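PDB 5MUJ: beta-galactosidase from Bacteroides thetaiotaomicron, which binds chain B of the pectin rhamnogalacturonan II and probably acts as an arabinofuranosidase in its breakdown by a gut bacterium. Local coordinates for residues R88-W93 and T156-V161; Y57-C62 and V77-K82; D196-E201 and P257-F262. All blocks are in the same frame, centred on the assembly; numbering follows the deposited sequence.

Interaction 1: R88-W93 and T156-V161; sequences RGYETW and TGYEAV. With RAM (alpha-L-rhamnopyranose), chain B; RAM (alpha-L-rhamnopyranose), chain C.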
loop_
_atom_site.group_PDB
_atom_site.type_symbol
_atom_site.label_atom_id
_atom_site.label_comp_id
_atom_site.label_asym_id
_atom_site.label_seq_id
_atom_site.Cartn_x
_atom_site.Cartn_y
_atom_site.Cartn_z
ATOM N N ARG A 88 7.693 -19.113 0.885
ATOM C CA ARG A 88 7.192 -19.335 -0.456
ATOM C C ARG A 88 6.871 -18.007 -1.162
ATOM O O ARG A 88 7.117 -17.867 -2.373
ATOM C CB ARG A 88 5.946 -20.207 -0.420
ATOM C CG ARG A 88 5.337 -20.461 -1.786
ATOM C CD ARG A 88 4.237 -21.497 -1.757
ATOM N NE ARG A 88 3.678 -21.711 -3.094
ATOM C CZ ARG A 88 2.716 -22.581 -3.407
ATOM N NH1 ARG A 88 2.150 -23.334 -2.457
ATOM N NH2 ARG A 88 2.295 -22.684 -4.675
ATOM N N GLY A 89 6.307 -17.060 -0.411
ATOM C CA GLY A 89 5.862 -15.791 -0.949
ATOM C C GLY A 89 4.622 -15.246 -0.254
ATOM O O GLY A 89 4.235 -15.734 0.785
ATOM N N TYR A 90 4.034 -14.218 -0.832
ATOM C CA TYR A 90 2.826 -13.593 -0.353
ATOM C C TYR A 90 1.535 -14.377 -0.548
ATOM O O TYR A 90 1.291 -14.932 -1.632
ATOM C CB TYR A 90 2.660 -12.231 -1.004
ATOM C CG TYR A 90 3.547 -11.100 -0.515
ATOM C CD1 TYR A 90 3.951 -11.007 0.819
ATOM C CD2 TYR A 90 3.917 -10.078 -1.379
ATOM C CE1 TYR A 90 4.716 -9.946 1.278
ATOM C CE2 TYR A 90 4.714 -9.030 -0.951
ATOM C CZ TYR A 90 5.110 -8.959 0.382
ATOM O OH TYR A 90 5.864 -7.913 0.822
ATOM N N GLU A 91 0.708 -14.411 0.527
ATOM C CA GLU A 91 -0.755 -14.580 0.433
ATOM C C GLU A 91 -1.468 -13.379 1.045
ATOM O O GLU A 91 -0.863 -12.613 1.781
ATOM C CB GLU A 91 -1.248 -15.893 1.094
ATOM C CG GLU A 91 -0.697 -17.156 0.455
ATOM C CD GLU A 91 -1.238 -18.418 1.047
ATOM O OE1 GLU A 91 -1.062 -18.637 2.287
ATOM O OE2 GLU A 91 -1.880 -19.153 0.285
ATOM N N THR A 92 -2.734 -13.210 0.687
ATOM C CA THR A 92 -3.508 -12.107 1.173
ATOM C C THR A 92 -4.593 -12.699 2.077
ATOM O O THR A 92 -5.303 -13.658 1.740
ATOM C CB THR A 92 -4.120 -11.306 0.056
ATOM O OG1 THR A 92 -3.092 -10.931 -0.874
ATOM C CG2 THR A 92 -4.815 -10.036 0.561
ATOM N N TRP A 93 -4.690 -12.052 3.235
ATOM C CA TRP A 93 -5.644 -12.404 4.298
ATOM C C TRP A 93 -6.562 -11.193 4.544
ATOM O O TRP A 93 -6.308 -10.048 4.158
ATOM C CB TRP A 93 -4.885 -12.779 5.584
ATOM C CG TRP A 93 -4.047 -13.993 5.509
ATOM C CD1 TRP A 93 -2.917 -14.166 4.735
ATOM C CD2 TRP A 93 -4.218 -15.213 6.211
ATOM N NE1 TRP A 93 -2.386 -15.424 4.907
ATOM C CE2 TRP A 93 -3.168 -16.097 5.814
ATOM C CE3 TRP A 93 -5.167 -15.661 7.135
ATOM C CZ2 TRP A 93 -3.050 -17.387 6.317
ATOM C CZ3 TRP A 93 -5.064 -16.936 7.611
ATOM C CH2 TRP A 93 -4.011 -17.780 7.252
ATOM N N THR A 156 9.904 -17.700 -5.559
ATOM C CA THR A 156 9.722 -17.874 -4.121
ATOM C C THR A 156 10.528 -16.786 -3.406
ATOM O O THR A 156 11.139 -15.897 -4.065
ATOM C CB THR A 156 10.118 -19.289 -3.660
ATOM O OG1 THR A 156 11.499 -19.510 -3.948
ATOM C CG2 THR A 156 9.263 -20.347 -4.341
ATOM N N GLY A 157 10.635 -16.890 -2.094
ATOM C CA GLY A 157 11.309 -15.878 -1.307
ATOM C C GLY A 157 10.508 -14.607 -1.122
ATOM O O GLY A 157 9.280 -14.530 -1.394
ATOM N N TYR A 158 11.202 -13.627 -0.564
ATOM C CA TYR A 158 10.617 -12.332 -0.294
ATOM C C TYR A 158 10.595 -11.430 -1.547
ATOM O O TYR A 158 11.641 -11.063 -2.078
ATOM C CB TYR A 158 11.361 -11.641 0.828
ATOM C CG TYR A 158 10.675 -10.392 1.345
ATOM C CD1 TYR A 158 9.521 -10.496 2.142
ATOM C CD2 TYR A 158 11.156 -9.114 1.060
ATOM C CE1 TYR A 158 8.879 -9.358 2.651
ATOM C CE2 TYR A 158 10.513 -7.976 1.551
ATOM C CZ TYR A 158 9.382 -8.101 2.352
ATOM O OH TYR A 158 8.771 -6.965 2.837
ATOM N N GLU A 159 9.394 -11.076 -1.969
ATOM C CA GLU A 159 9.131 -10.192 -3.096
ATOM C C GLU A 159 9.862 -10.673 -4.354
ATOM O O GLU A 159 9.625 -11.792 -4.776
ATOM C CB GLU A 159 9.357 -8.724 -2.712
ATOM C CG GLU A 159 8.358 -8.255 -1.642
ATOM C CD GLU A 159 8.213 -6.749 -1.464
ATOM O OE1 GLU A 159 9.118 -5.992 -1.876
ATOM O OE2 GLU A 159 7.204 -6.307 -0.856
ATOM N N ALA A 160 10.762 -9.850 -4.900
ATOM C CA ALA A 160 11.351 -10.089 -6.198
ATOM C C ALA A 160 12.712 -10.740 -6.129
ATOM O O ALA A 160 13.436 -10.711 -7.101
ATOM C CB ALA A 160 11.421 -8.801 -7.009
ATOM N N VAL A 161 13.081 -11.329 -5.000
ATOM C CA VAL A 161 14.424 -11.926 -4.871
ATOM C C VAL A 161 14.746 -13.066 -5.874
ATOM O O VAL A 161 15.905 -13.192 -6.285
ATOM C CB VAL A 161 14.682 -12.381 -3.402
ATOM C CG1 VAL A 161 13.822 -13.576 -3.026
ATOM C CG2 VAL A 161 16.154 -12.686 -3.158
HETATM C C1 RAM B . 11.705 -3.343 0.386
HETATM C C2 RAM B . 10.246 -3.693 0.527
HETATM C C3 RAM B . 9.954 -3.924 2.008
HETATM C C4 RAM B . 10.329 -2.649 2.764
HETATM C C5 RAM B . 11.763 -2.142 2.546
HETATM C C6 RAM B . 11.931 -0.693 2.970
HETATM O O2 RAM B . 9.460 -2.597 -0.013
HETATM O O3 RAM B . 8.586 -4.274 2.237
HETATM O O4 RAM B . 10.230 -2.912 4.154
HETATM O O5 RAM B . 12.285 -2.308 1.204
HETATM C C1 RAM C . 20.911 -11.645 -4.436
HETATM C C2 RAM C . 19.561 -11.365 -3.830
HETATM C C3 RAM C . 19.380 -9.890 -3.550
HETATM C C4 RAM C . 19.611 -9.092 -4.839
HETATM C C5 RAM C . 20.916 -9.455 -5.556
HETATM C C6 RAM C . 20.942 -8.940 -6.995
HETATM O O2 RAM C . 18.623 -11.814 -4.815
HETATM O O3 RAM C . 18.048 -9.713 -3.044
HETATM O O4 RAM C . 19.742 -7.854 -4.136
HETATM O O5 RAM C . 21.117 -10.865 -5.624
HETATM O O HOH W 1 6.181 -7.274 3.378
#

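Interaction 2: Y57-C62 and V77-K82; sequences YHKIDC and VVYNGK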
loop_
_atom_site.group_PDB
_atom_site.type_symbol
_atom_site.label_atom_id
_atom_site.label_comp_id
_atom_site.label_asym_id
_atom_site.label_seq_id
_atom_site.Cartn_x
_atom_site.Cartn_y
_atom_site.Cartn_z
ATOM N N TYR A 57 8.477 -16.814 11.787
ATOM C CA TYR A 57 8.513 -17.299 10.402
ATOM C C TYR A 57 7.270 -16.850 9.611
ATOM O O TYR A 57 6.855 -17.481 8.613
ATOM C CB TYR A 57 8.717 -18.819 10.419
ATOM C CG TYR A 57 10.018 -19.159 11.076
ATOM C CD1 TYR A 57 10.146 -19.166 12.470
ATOM C CD2 TYR A 57 11.159 -19.377 10.306
ATOM C CE1 TYR A 57 11.371 -19.403 13.064
ATOM C CE2 TYR A 57 12.386 -19.618 10.890
ATOM C CZ TYR A 57 12.487 -19.646 12.268
ATOM O OH TYR A 57 13.715 -19.879 12.836
ATOM N N HIS A 58 6.706 -15.720 10.012
ATOM C CA HIS A 58 5.675 -15.027 9.266
ATOM C C HIS A 58 5.916 -13.549 9.449
ATOM O O HIS A 58 6.354 -13.090 10.534
ATOM C CB HIS A 58 4.236 -15.410 9.696
ATOM C CG HIS A 58 3.910 -16.860 9.506
ATOM N ND1 HIS A 58 3.332 -17.364 8.357
ATOM C CD2 HIS A 58 4.080 -17.919 10.329
ATOM C CE1 HIS A 58 3.173 -18.670 8.482
ATOM N NE2 HIS A 58 3.620 -19.032 9.667
ATOM N N LYS A 59 5.629 -12.794 8.392
ATOM C CA LYS A 59 5.696 -11.354 8.404
ATOM C C LYS A 59 4.410 -10.819 7.805
ATOM O O LYS A 59 3.939 -11.336 6.803
ATOM C CB LYS A 59 6.905 -10.876 7.579
ATOM C CG LYS A 59 8.232 -11.414 8.073
ATOM C CD LYS A 59 9.392 -11.016 7.144
ATOM C CE LYS A 59 10.715 -11.738 7.399
ATOM N NZ LYS A 59 11.354 -11.395 8.705
ATOM N N ILE A 60 3.886 -9.750 8.388
ATOM C CA ILE A 60 2.578 -9.189 8.049
ATOM C C ILE A 60 2.730 -7.711 7.623
ATOM O O ILE A 60 3.342 -6.919 8.347
ATOM C CB ILE A 60 1.613 -9.333 9.257
ATOM C CG1 ILE A 60 1.226 -10.816 9.409
ATOM C CG2 ILE A 60 0.385 -8.449 9.068
ATOM C CD1 ILE A 60 0.379 -11.125 10.630
ATOM N N ASP A 61 2.091 -7.333 6.515
ATOM C CA ASP A 61 2.289 -6.002 5.919
ATOM C C ASP A 61 1.081 -5.574 5.083
ATOM O O ASP A 61 0.101 -6.350 4.905
ATOM C CB ASP A 61 3.582 -6.100 5.050
ATOM C CG ASP A 61 4.255 -4.785 4.718
ATOM O OD1 ASP A 61 3.684 -3.689 4.811
ATOM O OD2 ASP A 61 5.430 -4.873 4.313
ATOM N N CYS A 62 1.137 -4.353 4.586
ATOM C CA CYS A 62 0.329 -3.876 3.476
ATOM C C CYS A 62 -1.156 -3.830 3.794
ATOM O O CYS A 62 -1.929 -4.502 3.148
ATOM C CB CYS A 62 0.521 -4.746 2.224
ATOM S SG CYS A 62 2.189 -4.901 1.555
ATOM N N VAL A 77 -1.037 -8.671 3.674
ATOM C CA VAL A 77 -0.263 -9.739 3.095
ATOM C C VAL A 77 0.564 -10.421 4.192
ATOM O O VAL A 77 0.972 -9.798 5.187
ATOM C CB VAL A 77 0.631 -9.254 1.916
ATOM C CG1 VAL A 77 -0.266 -8.556 0.890
ATOM C CG2 VAL A 77 1.793 -8.370 2.396
ATOM N N VAL A 78 0.762 -11.708 4.013
ATOM C CA VAL A 78 1.587 -12.516 4.853
ATOM C C VAL A 78 2.714 -13.131 3.967
ATOM O O VAL A 78 2.465 -13.722 2.898
ATOM C CB VAL A 78 0.782 -13.660 5.494
ATOM C CG1 VAL A 78 1.694 -14.647 6.194
ATOM C CG2 VAL A 78 -0.269 -13.113 6.481
ATOM N N TYR A 79 3.932 -13.016 4.441
ATOM C CA TYR A 79 5.097 -13.740 3.881
ATOM C C TYR A 79 5.469 -14.795 4.906
ATOM O O TYR A 79 5.585 -14.462 6.101
ATOM C CB TYR A 79 6.267 -12.781 3.645
ATOM C CG TYR A 79 7.558 -13.501 3.348
ATOM C CD1 TYR A 79 7.755 -14.134 2.117
ATOM C CD2 TYR A 79 8.567 -13.574 4.282
ATOM C CE1 TYR A 79 8.909 -14.832 1.858
ATOM C CE2 TYR A 79 9.747 -14.253 4.017
ATOM C CZ TYR A 79 9.908 -14.884 2.794
ATOM O OH TYR A 79 11.065 -15.553 2.466
ATOM N N ASN A 80 5.580 -16.050 4.483
ATOM C CA ASN A 80 5.689 -17.179 5.427
ATOM C C ASN A 80 7.109 -17.683 5.583
ATOM O O ASN A 80 7.383 -18.889 5.505
ATOM C CB ASN A 80 4.736 -18.317 5.062
ATOM C CG ASN A 80 5.036 -18.918 3.701
ATOM O OD1 ASN A 80 5.699 -18.302 2.861
ATOM N ND2 ASN A 80 4.518 -20.100 3.461
ATOM N N GLY A 81 8.000 -16.736 5.842
ATOM C CA GLY A 81 9.408 -17.020 6.079
ATOM C C GLY A 81 9.973 -16.025 7.078
ATOM O O GLY A 81 9.396 -14.964 7.281
ATOM N N LYS A 82 11.108 -16.379 7.676
ATOM C CA LYS A 82 11.920 -15.459 8.511
ATOM C C LYS A 82 12.945 -14.626 7.738
ATOM O O LYS A 82 13.256 -13.498 8.116
ATOM C CB LYS A 82 12.674 -16.252 9.585
ATOM C CG LYS A 82 13.415 -15.386 10.589
ATOM C CD LYS A 82 13.960 -16.167 11.773
ATOM C CE LYS A 82 14.592 -15.221 12.785
ATOM N NZ LYS A 82 15.888 -14.666 12.325
#

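Interaction 3: D196-E201 and P257-F262; sequences DAQWWE and PGNPVF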
loop_
_atom_site.group_PDB
_atom_site.type_symbol
_atom_site.label_atom_id
_atom_site.label_comp_id
_atom_site.label_asym_id
_atom_site.label_seq_id
_atom_site.Cartn_x
_atom_site.Cartn_y
_atom_site.Cartn_z
ATOM N N ASP A 196 4.988 -1.617 -24.137
ATOM C CA ASP A 196 4.818 -0.228 -23.674
ATOM C C ASP A 196 5.322 0.040 -22.249
ATOM O O ASP A 196 5.077 1.120 -21.720
ATOM C CB ASP A 196 3.341 0.175 -23.791
ATOM C CG ASP A 196 2.429 -0.667 -22.934
ATOM O OD1 ASP A 196 2.299 -1.878 -23.228
ATOM O OD2 ASP A 196 1.844 -0.129 -21.961
ATOM N N ALA A 197 6.044 -0.908 -21.651
ATOM C CA ALA A 197 6.695 -0.680 -20.351
ATOM C C ALA A 197 7.741 0.428 -20.441
ATOM O O ALA A 197 8.480 0.521 -21.429
ATOM C CB ALA A 197 7.352 -1.943 -19.838
ATOM N N GLN A 198 7.784 1.253 -19.401
ATOM C CA GLN A 198 8.659 2.417 -19.335
ATOM C C GLN A 198 9.892 2.175 -18.448
ATOM O O GLN A 198 9.946 1.191 -17.684
ATOM C CB GLN A 198 7.852 3.601 -18.834
ATOM C CG GLN A 198 6.714 4.000 -19.758
ATOM C CD GLN A 198 5.712 4.904 -19.080
ATOM O OE1 GLN A 198 5.387 4.691 -17.905
ATOM N NE2 GLN A 198 5.212 5.903 -19.795
ATOM N N TRP A 199 10.902 3.050 -18.566
ATOM C CA TRP A 199 12.169 2.854 -17.852
ATOM C C TRP A 199 12.023 2.617 -16.341
ATOM O O TRP A 199 12.713 1.790 -15.779
ATOM C CB TRP A 199 13.151 4.025 -18.106
ATOM C CG TRP A 199 12.723 5.416 -17.586
ATOM C CD1 TRP A 199 12.033 6.382 -18.280
ATOM C CD2 TRP A 199 12.918 5.960 -16.252
ATOM N NE1 TRP A 199 11.874 7.490 -17.518
ATOM C CE2 TRP A 199 12.382 7.256 -16.260
ATOM C CE3 TRP A 199 13.561 5.499 -15.101
ATOM C CZ2 TRP A 199 12.396 8.074 -15.113
ATOM C CZ3 TRP A 199 13.583 6.294 -13.996
ATOM C CH2 TRP A 199 13.027 7.580 -14.007
ATOM N N TRP A 200 11.128 3.367 -15.733
ATOM C CA TRP A 200 10.964 3.375 -14.262
ATOM C C TRP A 200 10.367 2.118 -13.645
ATOM O O TRP A 200 10.363 1.980 -12.407
ATOM C CB TRP A 200 10.146 4.599 -13.917
ATOM C CG TRP A 200 8.718 4.461 -14.285
ATOM C CD1 TRP A 200 8.151 4.727 -15.478
ATOM C CD2 TRP A 200 7.643 4.020 -13.430
ATOM N NE1 TRP A 200 6.824 4.459 -15.465
ATOM C CE2 TRP A 200 6.470 4.026 -14.207
ATOM C CE3 TRP A 200 7.572 3.586 -12.105
ATOM C CZ2 TRP A 200 5.221 3.635 -13.693
ATOM C CZ3 TRP A 200 6.325 3.209 -11.594
ATOM C CH2 TRP A 200 5.178 3.232 -12.383
ATOM N N GLU A 201 9.872 1.211 -14.483
ATOM C CA GLU A 201 9.196 -0.015 -14.040
ATOM C C GLU A 201 9.834 -1.261 -14.666
ATOM O O GLU A 201 9.254 -2.299 -14.632
ATOM C CB GLU A 201 7.701 0.068 -14.391
ATOM C CG GLU A 201 7.450 0.040 -15.895
ATOM C CD GLU A 201 6.011 0.117 -16.315
ATOM O OE1 GLU A 201 5.153 -0.476 -15.622
ATOM O OE2 GLU A 201 5.749 0.731 -17.390
ATOM N N PRO A 257 1.857 8.883 -20.225
ATOM C CA PRO A 257 3.080 9.199 -20.939
ATOM C C PRO A 257 4.079 9.982 -20.122
ATOM O O PRO A 257 5.256 9.883 -20.408
ATOM C CB PRO A 257 2.587 10.063 -22.095
ATOM C CG PRO A 257 1.271 9.516 -22.401
ATOM C CD PRO A 257 0.682 9.308 -21.018
ATOM N N GLY A 258 3.613 10.750 -19.133
ATOM C CA GLY A 258 4.485 11.546 -18.275
ATOM C C GLY A 258 5.062 10.845 -17.060
ATOM O O GLY A 258 5.643 11.506 -16.206
ATOM N N ASN A 259 4.950 9.514 -16.989
ATOM C CA ASN A 259 5.548 8.753 -15.876
ATOM C C ASN A 259 7.086 8.843 -15.796
ATOM O O ASN A 259 7.769 9.043 -16.855
ATOM C CB ASN A 259 5.213 7.277 -15.991
ATOM C CG ASN A 259 3.821 6.951 -15.535
ATOM O OD1 ASN A 259 3.232 7.710 -14.777
ATOM N ND2 ASN A 259 3.263 5.837 -16.024
ATOM N N PRO A 260 7.681 8.698 -14.600
ATOM C CA PRO A 260 6.990 8.620 -13.276
ATOM C C PRO A 260 6.500 9.994 -12.817
ATOM O O PRO A 260 7.074 11.007 -13.189
ATOM C CB PRO A 260 8.080 8.058 -12.340
ATOM C CG PRO A 260 9.393 8.345 -13.019
ATOM C CD PRO A 260 9.144 8.485 -14.505
ATOM N N VAL A 261 5.435 10.048 -12.014
ATOM C CA VAL A 261 4.885 11.323 -11.561
ATOM C C VAL A 261 5.380 11.747 -10.155
ATOM O O VAL A 261 5.116 12.866 -9.730
ATOM C CB VAL A 261 3.345 11.305 -11.534
ATOM C CG1 VAL A 261 2.801 11.030 -12.921
ATOM C CG2 VAL A 261 2.790 10.321 -10.487
ATOM N N PHE A 262 6.061 10.851 -9.449
ATOM C CA PHE A 262 6.561 11.184 -8.128
ATOM C C PHE A 262 7.719 10.295 -7.763
ATOM O O PHE A 262 7.593 9.092 -7.789
ATOM C CB PHE A 262 5.455 11.014 -7.092
ATOM C CG PHE A 262 5.783 11.604 -5.758
ATOM C CD1 PHE A 262 6.160 12.939 -5.611
ATOM C CD2 PHE A 262 5.650 10.827 -4.632
ATOM C CE1 PHE A 262 6.445 13.473 -4.363
ATOM C CE2 PHE A 262 5.941 11.341 -3.392
ATOM C CZ PHE A 262 6.340 12.663 -3.243
HETATM O O HOH W 2 10.359 9.872 -17.569
#

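Interaction 1: R88-W93 and T156-V161
The phenol oxygen of Tyr90 is gripped from two directions: it donates to Glu159 OE2 at 2.7 Å, and a water donates to Tyr90 OH at 2.7 Å. Both partners lie at the edge of the ring, close to its plane. The carboxylate is turned 76° against that ring, and Tyr90 OH meets OE2 on its anti side, 21° out of the carboxylate plane. The same water sits 2.7 Å from Tyr158 OH, and Tyr158 OH in turn is hydrogen-bonded to O3 of a bound rhamnose at 2.8 Å, so a chain of polar groups runs from the strand to the glycan. In this five-bladed beta-propeller, strand 90-97 belongs to one blade and residues 156-161 to a loop between two strands of the next. A type II' turn runs from Tyr158 to Val161, and Glu159 CG, placed anti to its carbonyl carbon (chi1 -65°), lies 3.8 Å above one face of the Tyr158 ring, offset toward its rim. Farther back the chains meet as backbone: Arg88 O receives a CA-H...O contact from Thr156 CA at 3.1 Å, and Gln121 ties Tyr90 N to Gly157 O. On the glycan side, Glu159 OE1 comes closest to C2 of that rhamnose, while Val161 CG2 lies 3.1 Å from O2 of a second rhamnose.

Interaction 2: Y57-C62 and V77-K82
Lys59 and Tyr79 form a hydrogen-bonded antiparallel pair in the beta hairpin that opens a propeller blade, with Lys59 N to Tyr79 O at 2.8 Å and Tyr79 N to Lys59 O at 2.9 Å. Asp61 and Val77 repeat the two-bond pattern farther along the strands. Between them comes the non-hydrogen-bonded pair of Ile60 and Val78, whose side chains run alongside each other on the other face of the sheet, CG1 of Ile60 4.0 Å from CG2 of Val78. Next to the Asp61 pair, Cys62 SG packs on Val77 CG2 at 3.6 Å. Lys59 reaches beyond its own pair: its CD lies 3.9 Å from Tyr79 CD2, at the edge of that ring, and a bend at chi4 (-67°) brings NZ to Lys82 O at 2.9 Å, from a point 41° above the carbonyl plane. The backbone oxygen of Glu355 is a second acceptor for NZ. An alanine in place of Lys59 would probably leave the carbonyls of Lys82 and Glu355 without their ammonium donor and open a gap beside the Tyr79 ring edge. In the outer shell, Tyr79 OH is bonded to Thr83 O and Gly87 N, which is likely to limit the turning of the ring, and Asp61 turns its carboxylate to Lys334 and Arg357 at the glycan pocket. Tyr57, bonded through its hydroxyl to Glu378, receives Lys82 in an off-centre CH-pi contact, Lys82 CD lying 4.2 Å from the ring centroid and 29° off its normal.

Interaction 3: D196-E201 and P257-F262
Hydrogen bonds between Gln198, Asn259 and Trp200 converge on one atom, Gln198 OE1. Asn259 ND2 donates to it at 3.1 Å, in the carbonyl plane and on a lone pair, with the two amides turned 78° apart. Trp200 NE1 donates to the same Gln198 OE1 at 2.8 Å, in its own ring plane but from 37° above the carbonyl plane. Both amides have further anchors: Gln198 NE2 bonds to Tyr256 O, and Asn259 ND2 also to Ile244 O. Within its own loop, Gln198 N is held by Glu201 OE2 at 2.9 Å.

Apolar packing gathers around Pro260, which follows a cis peptide bond. Its CD meets Trp199 CZ2 at 3.3 Å, the two side chains crossing at about a right angle. The Trp200 ring is clasped between Glu201 CB, 4.0 Å above the centre of one face, and Pro260 CB, 4.1 Å above the opposite face and nearer the rim. A single water adds a third kind of link, accepting from Trp199 NE1 at 2.8 Å and donating to Asn259 O at 2.8 Å.

One loop leads into strand 204-212, the first of a propeller blade, and the other follows strand 254-255, its last. With Trp200 NE1 bonded to Gln198 OE1 and Trp199 NE1 to the water, and both rings against Pro260, rotation of the indoles is likely to be restricted.

In the fold
The three contacts differ in chemistry with their place in the propeller. Interactions 1 and 2 are neighbours, their centres 8 Å apart, and meet in one sheet where strands 71-79 and 90-97 run side by side; Glu91 O and Val78 N probably bond there. Interaction 2 holds adjacent strands of a blade by regular backbone pairing and is partly buried, whereas interaction 1 is buried and joins that blade to a loop of the next through a side-chain bond, a bridging water and a backbone CA-H...O contact, with the sugar beyond. Both contribute residues to the glycan pocket. Interaction 3 is a surface contact, about 25 Å from interaction 1 between centres, where two loops meet through indoles, amides and a proline.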